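Local structure of leucyl-trna synthetase (Plasmodium knowlesi, 5FOF) at residues Y103-G108 with V138-E143; S145-A150 with S166-L171. The protein is the editing domain of a cytosolic leucyl-tRNA synthetase, which probably hydrolyses wrongly aminoacylated tRNA(Leu), in an enzyme whose P. falciparum relative is targeted by anti-malarial benzoxaboroles. All blocks are in the same frame, centred on the assembly; numbering follows the deposited sequence.

Interaction 1: Y103-G108 with V138-E143; sequences YYVTLG and VYICSE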
loop_
_atom_site.group_PDB
_atom_site.type_symbol
_atom_site.label_atom_id
_atom_site.label_comp_id
_atom_site.label_asym_id
_atom_site.label_seq_id
_atom_site.Cartn_x
_atom_site.Cartn_y
_atom_site.Cartn_z
ATOM N N TYR A 103 -2.889 -10.925 -6.134
ATOM C CA TYR A 103 -3.498 -9.604 -6.017
ATOM C C TYR A 103 -4.497 -9.449 -7.139
ATOM O O TYR A 103 -4.368 -10.120 -8.146
ATOM C CB TYR A 103 -2.422 -8.517 -6.076
ATOM C CG TYR A 103 -1.584 -8.505 -4.819
ATOM C CD1 TYR A 103 -0.482 -9.321 -4.700
ATOM C CD2 TYR A 103 -1.936 -7.706 -3.727
ATOM C CE1 TYR A 103 0.267 -9.338 -3.549
ATOM C CE2 TYR A 103 -1.192 -7.712 -2.570
ATOM C CZ TYR A 103 -0.097 -8.544 -2.481
ATOM O OH TYR A 103 0.672 -8.567 -1.340
ATOM N N TYR A 104 -5.483 -8.564 -6.959
ATOM C CA TYR A 104 -6.630 -8.453 -7.861
ATOM C C TYR A 104 -6.706 -7.042 -8.428
ATOM O O TYR A 104 -6.505 -6.063 -7.708
ATOM C CB TYR A 104 -7.923 -8.825 -7.118
ATOM C CG TYR A 104 -8.039 -10.313 -6.853
ATOM C CD1 TYR A 104 -7.261 -10.936 -5.869
ATOM C CD2 TYR A 104 -8.898 -11.113 -7.612
ATOM C CE1 TYR A 104 -7.341 -12.302 -5.650
ATOM C CE2 TYR A 104 -8.996 -12.478 -7.389
ATOM C CZ TYR A 104 -8.218 -13.068 -6.404
ATOM O OH TYR A 104 -8.312 -14.432 -6.180
ATOM N N VAL A 105 -6.999 -6.943 -9.718
ATOM C CA VAL A 105 -6.971 -5.676 -10.435
ATOM C C VAL A 105 -8.392 -5.355 -10.835
ATOM O O VAL A 105 -9.061 -6.167 -11.478
ATOM C CB VAL A 105 -6.051 -5.768 -11.664
ATOM C CG1 VAL A 105 -6.027 -4.463 -12.435
ATOM C CG2 VAL A 105 -4.644 -6.135 -11.213
ATOM N N THR A 106 -8.862 -4.183 -10.437
ATOM C CA THR A 106 -10.265 -3.808 -10.645
ATOM C C THR A 106 -10.344 -2.344 -11.035
ATOM O O THR A 106 -9.329 -1.681 -11.186
ATOM C CB THR A 106 -11.137 -4.140 -9.387
ATOM O OG1 THR A 106 -12.527 -3.878 -9.646
ATOM C CG2 THR A 106 -10.702 -3.354 -8.152
ATOM N N LEU A 107 -11.554 -1.861 -11.236
ATOM C CA LEU A 107 -11.809 -0.463 -11.514
ATOM C C LEU A 107 -12.577 0.128 -10.346
ATOM O O LEU A 107 -13.478 -0.506 -9.814
ATOM C CB LEU A 107 -12.651 -0.348 -12.774
ATOM C CG LEU A 107 -11.954 -0.759 -14.065
ATOM C CD1 LEU A 107 -12.959 -0.947 -15.184
ATOM C CD2 LEU A 107 -10.924 0.287 -14.462
ATOM N N GLY A 108 -12.224 1.346 -9.953
ATOM C CA GLY A 108 -12.934 2.059 -8.889
ATOM C C GLY A 108 -12.899 3.560 -9.051
ATOM O O GLY A 108 -12.409 4.085 -10.058
ATOM N N VAL A 138 -7.633 2.435 -12.041
ATOM C CA VAL A 138 -7.450 0.991 -11.982
ATOM C C VAL A 138 -6.796 0.724 -10.648
ATOM O O VAL A 138 -5.665 1.165 -10.423
ATOM C CB VAL A 138 -6.527 0.461 -13.113
ATOM C CG1 VAL A 138 -6.256 -1.028 -12.941
ATOM C CG2 VAL A 138 -7.148 0.725 -14.473
ATOM N N TYR A 139 -7.498 0.031 -9.758
ATOM C CA TYR A 139 -6.942 -0.270 -8.446
ATOM C C TYR A 139 -6.428 -1.689 -8.401
ATOM O O TYR A 139 -7.006 -2.591 -9.007
ATOM C CB TYR A 139 -7.948 -0.057 -7.317
ATOM C CG TYR A 139 -8.318 1.377 -7.064
ATOM C CD1 TYR A 139 -7.344 2.353 -6.900
ATOM C CD2 TYR A 139 -9.648 1.752 -6.943
ATOM C CE1 TYR A 139 -7.686 3.676 -6.678
ATOM C CE2 TYR A 139 -9.999 3.067 -6.707
ATOM C CZ TYR A 139 -9.018 4.025 -6.577
ATOM O OH TYR A 139 -9.368 5.330 -6.351
ATOM N N ILE A 140 -5.345 -1.857 -7.652
ATOM C CA ILE A 140 -4.735 -3.140 -7.378
ATOM C C ILE A 140 -4.757 -3.331 -5.857
ATOM O O ILE A 140 -4.276 -2.468 -5.109
ATOM C CB ILE A 140 -3.283 -3.181 -7.906
ATOM C CG1 ILE A 140 -3.257 -2.763 -9.377
ATOM C CG2 ILE A 140 -2.673 -4.572 -7.735
ATOM C CD1 ILE A 140 -1.927 -2.930 -10.067
ATOM N N CYS A 141 -5.290 -4.471 -5.414
ATOM C CA CYS A 141 -5.410 -4.780 -4.002
ATOM C C CYS A 141 -5.740 -6.235 -3.753
ATOM O O CYS A 141 -6.198 -6.926 -4.655
ATOM C CB CYS A 141 -6.540 -3.966 -3.415
ATOM S SG CYS A 141 -8.077 -4.354 -4.220
ATOM N N SER A 142 -5.552 -6.662 -2.501
ATOM C CA SER A 142 -5.869 -8.021 -2.062
ATOM C C SER A 142 -7.329 -8.389 -2.209
ATOM O O SER A 142 -8.209 -7.518 -2.266
ATOM C CB SER A 142 -5.508 -8.222 -0.601
ATOM O OG SER A 142 -6.338 -7.438 0.239
ATOM N N GLU A 143 -7.567 -9.701 -2.261
ATOM C CA GLU A 143 -8.919 -10.252 -2.305
ATOM C C GLU A 143 -9.675 -9.817 -1.047
ATOM O O GLU A 143 -10.826 -9.380 -1.127
ATOM C CB GLU A 143 -8.904 -11.784 -2.404
ATOM C CG GLU A 143 -10.279 -12.380 -2.693
ATOM C CD GLU A 143 -10.300 -13.900 -2.728
ATOM O OE1 GLU A 143 -9.218 -14.524 -2.860
ATOM O OE2 GLU A 143 -11.422 -14.468 -2.641
#
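Tyr-139 O takes the backbone N-H of Thr-106 at 2.8 Å, with a nearly straight N-H...O angle of 171°, while the CA-H of Val-105 also points at this oxygen. The reciprocal bond, Tyr-139 N to Thr-106 O, is more bent at 139°, its donor lying above the carbonyl plane. Tyr-104 and Cys-141 form the second hydrogen-bonded pair, and Val-105 with Ile-140 and Leu-107 with Val-138 are the non-hydrogen-bonded pairs of this antiparallel pairing. On the face carrying the aliphatic residues, Val-105 CG1 meets Val-138 CG1 at 3.5 Å; both methyls are anti to their own backbone N, which turns them into each other. Leu-107 CD2 reaches Val-138 CG2 at 3.8 Å. On the other face, the Tyr-139 ring lies by the backbone of Gly-108, and its hydroxyl bonds Phe-109 O. Glu-143 runs extended alongside Tyr-104, its CG over one face of the ring and ring and carboxylate planes 54° apart; the Tyr-104 hydroxyl bonds Lys-173 NZ weakly. Ser-142 is the N-cap of helix 143-151: its side chain caps a backbone N farther on, and OG also bonds Ala-207 O. Main-chain bonds therefore set the register, with aliphatic packing on the Val-105 face.

Interaction 2: S145-A150 with S166-L171; sequences SLYNLA and SDLLIL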
loop_
_atom_site.group_PDB
_atom_site.type_symbol
_atom_site.label_atom_id
_atom_site.label_comp_id
_atom_site.label_asym_id
_atom_site.label_seq_id
_atom_site.Cartn_x
_atom_site.Cartn_y
_atom_site.Cartn_z
ATOM N N SER A 145 -9.671 -7.204 0.724
ATOM C CA SER A 145 -10.167 -5.828 0.754
ATOM C C SER A 145 -11.337 -5.514 -0.149
ATOM O O SER A 145 -12.074 -4.590 0.119
ATOM C CB SER A 145 -9.034 -4.880 0.398
ATOM O OG SER A 145 -8.686 -4.993 -0.969
ATOM N N LEU A 146 -11.515 -6.285 -1.207
ATOM C CA LEU A 146 -12.416 -5.927 -2.304
ATOM C C LEU A 146 -13.827 -5.609 -1.871
ATOM O O LEU A 146 -14.325 -4.531 -2.171
ATOM C CB LEU A 146 -12.454 -7.033 -3.366
ATOM C CG LEU A 146 -11.255 -7.111 -4.322
ATOM C CD1 LEU A 146 -11.287 -8.431 -5.088
ATOM C CD2 LEU A 146 -11.224 -5.929 -5.288
ATOM N N TYR A 147 -14.479 -6.542 -1.187
ATOM C CA TYR A 147 -15.868 -6.330 -0.812
ATOM C C TYR A 147 -15.974 -5.205 0.207
ATOM O O TYR A 147 -16.884 -4.372 0.143
ATOM C CB TYR A 147 -16.574 -7.642 -0.393
ATOM C CG TYR A 147 -17.199 -8.310 -1.604
ATOM C CD1 TYR A 147 -18.228 -7.665 -2.307
ATOM C CD2 TYR A 147 -16.744 -9.535 -2.083
ATOM C CE1 TYR A 147 -18.796 -8.224 -3.432
ATOM C CE2 TYR A 147 -17.309 -10.109 -3.225
ATOM C CZ TYR A 147 -18.335 -9.444 -3.896
ATOM O OH TYR A 147 -18.932 -9.975 -5.024
ATOM N N ASN A 148 -14.990 -5.135 1.093
ATOM C CA ASN A 148 -14.873 -3.994 1.994
ATOM C C ASN A 148 -14.766 -2.661 1.248
ATOM O O ASN A 148 -15.446 -1.714 1.600
ATOM C CB ASN A 148 -13.705 -4.201 2.964
ATOM C CG ASN A 148 -14.026 -5.225 4.032
ATOM O OD1 ASN A 148 -15.117 -5.215 4.590
ATOM N ND2 ASN A 148 -13.081 -6.109 4.324
ATOM N N LEU A 149 -13.931 -2.611 0.212
ATOM C CA LEU A 149 -13.786 -1.415 -0.605
ATOM C C LEU A 149 -15.115 -1.048 -1.306
ATOM O O LEU A 149 -15.492 0.135 -1.385
ATOM C CB LEU A 149 -12.662 -1.597 -1.629
ATOM C CG LEU A 149 -11.220 -1.627 -1.121
ATOM C CD1 LEU A 149 -10.250 -1.970 -2.253
ATOM C CD2 LEU A 149 -10.836 -0.300 -0.518
ATOM N N ALA A 150 -15.824 -2.064 -1.797
ATOM C CA ALA A 150 -17.117 -1.863 -2.457
ATOM C C ALA A 150 -18.203 -1.310 -1.506
ATOM O O ALA A 150 -18.961 -0.383 -1.883
ATOM C CB ALA A 150 -17.583 -3.165 -3.110
ATOM N N SER A 166 -24.013 -10.687 -5.384
ATOM C CA SER A 166 -23.062 -9.640 -5.738
ATOM C C SER A 166 -21.999 -10.173 -6.672
ATOM O O SER A 166 -21.782 -11.380 -6.769
ATOM C CB SER A 166 -22.366 -9.062 -4.491
ATOM O OG SER A 166 -23.286 -8.650 -3.489
ATOM N N ASP A 167 -21.324 -9.251 -7.342
ATOM C CA ASP A 167 -20.212 -9.580 -8.222
ATOM C C ASP A 167 -19.316 -8.343 -8.366
ATOM O O ASP A 167 -19.792 -7.200 -8.260
ATOM C CB ASP A 167 -20.775 -10.020 -9.586
ATOM C CG ASP A 167 -19.758 -10.737 -10.472
ATOM O OD1 ASP A 167 -18.632 -11.078 -10.018
ATOM O OD2 ASP A 167 -20.120 -10.970 -11.652
ATOM N N LEU A 168 -18.029 -8.570 -8.606
ATOM C CA LEU A 168 -17.071 -7.493 -8.865
ATOM C C LEU A 168 -16.478 -7.650 -10.272
ATOM O O LEU A 168 -16.389 -8.766 -10.785
ATOM C CB LEU A 168 -15.960 -7.546 -7.821
ATOM C CG LEU A 168 -16.422 -7.521 -6.360
ATOM C CD1 LEU A 168 -15.329 -8.051 -5.451
ATOM C CD2 LEU A 168 -16.850 -6.123 -5.946
ATOM N N LEU A 169 -16.073 -6.540 -10.888
ATOM C CA LEU A 169 -15.364 -6.581 -12.178
ATOM C C LEU A 169 -13.859 -6.709 -11.940
ATOM O O LEU A 169 -13.224 -5.770 -11.462
ATOM C CB LEU A 169 -15.668 -5.337 -13.017
ATOM C CG LEU A 169 -14.986 -5.211 -14.393
ATOM C CD1 LEU A 169 -14.914 -6.532 -15.149
ATOM C CD2 LEU A 169 -15.696 -4.169 -15.254
ATOM N N ILE A 170 -13.299 -7.872 -12.273
ATOM C CA ILE A 170 -11.880 -8.158 -12.056
ATOM C C ILE A 170 -11.191 -8.194 -13.408
ATOM O O ILE A 170 -11.482 -9.065 -14.208
ATOM C CB ILE A 170 -11.701 -9.508 -11.326
ATOM C CG1 ILE A 170 -12.423 -9.486 -9.969
ATOM C CG2 ILE A 170 -10.229 -9.854 -11.136
ATOM C CD1 ILE A 170 -12.054 -8.316 -9.073
ATOM N N LEU A 171 -10.278 -7.262 -13.662
ATOM C CA LEU A 171 -9.591 -7.217 -14.953
ATOM C C LEU A 171 -8.532 -8.300 -15.042
ATOM O O LEU A 171 -8.345 -8.902 -16.109
ATOM C CB LEU A 171 -8.963 -5.856 -15.222
ATOM C CG LEU A 171 -9.928 -4.667 -15.293
ATOM C CD1 LEU A 171 -9.139 -3.362 -15.277
ATOM C CD2 LEU A 171 -10.826 -4.722 -16.522
#
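Leu-168 lays its CD1 methyl over one face of the Tyr-147 ring, 3.7 Å from the ring centroid and 17° off the normal, which meets the geometry of a CH-pi contact. The methyl is displaced toward the rim, and its closest ring atom is Tyr-147 CE2, at 3.6 Å. The other methyl, CD2, approaches Tyr-147 CE1 and reaches on to Ala-150 CB at 4.2 Å, so the two branches of one leucine engage residues a turn apart on the helix. Leu-168 CG sits anti to its own carbonyl carbon (chi1 -54°), carrying the fork in toward the helix. CD1 also rests against Leu-146 CB at 3.7 Å, which places this methyl between the tyrosine ring and the leucine. Helix 143-151, which packs on the sheet through Leu-146, here also covers the loop leading into strand 170-175, the neighbour of strand 102-108 in the mixed sheet of the editing domain. Farther along that chain, Leu-146 CD1 meets Ile-170 CD1 at 4.1 Å; the same Leu-146 methyl also touches Tyr-104, and its CD2 lies on Thr-106. At the outer end, the Tyr-147 ring reaches past Leu-168 to Ser-166, whose CB lies 3.6 Å from Tyr-147 OH. That hydroxyl is also 3.4 Å from Asp-167 N, but the angle is too poor for a hydrogen bond. Asp-167 turns its CB away from the helix, and its OD1 accepts a weak bond from Leu-168 N (2.9 Å, 121°).

The centres of interactions 1 and 2 lie about 8 Å apart, and the two follow each other along the chain: strand 137-141 runs directly into helix 143-151. Strand 102-108 is shared structurally, since it pairs with 137-141 in interaction 1 and with strand 170-175 on its other edge. At the start of that pairing lie two probable hydrogen bonds, the main-chain Val-105 O to Leu-171 N and the side-chain Thr-106 OG1 to Leu-169 O, each 2.7 Å. The helix returns over the sheet, where Cys-141 SG packs on Leu-146 CD2 at 3.7 Å and Leu-149 CD1 at 3.8 Å. Residues of interaction 1 thus floor the apolar layer that Leu-146 extends toward Leu-168 and Ile-170 in interaction 2.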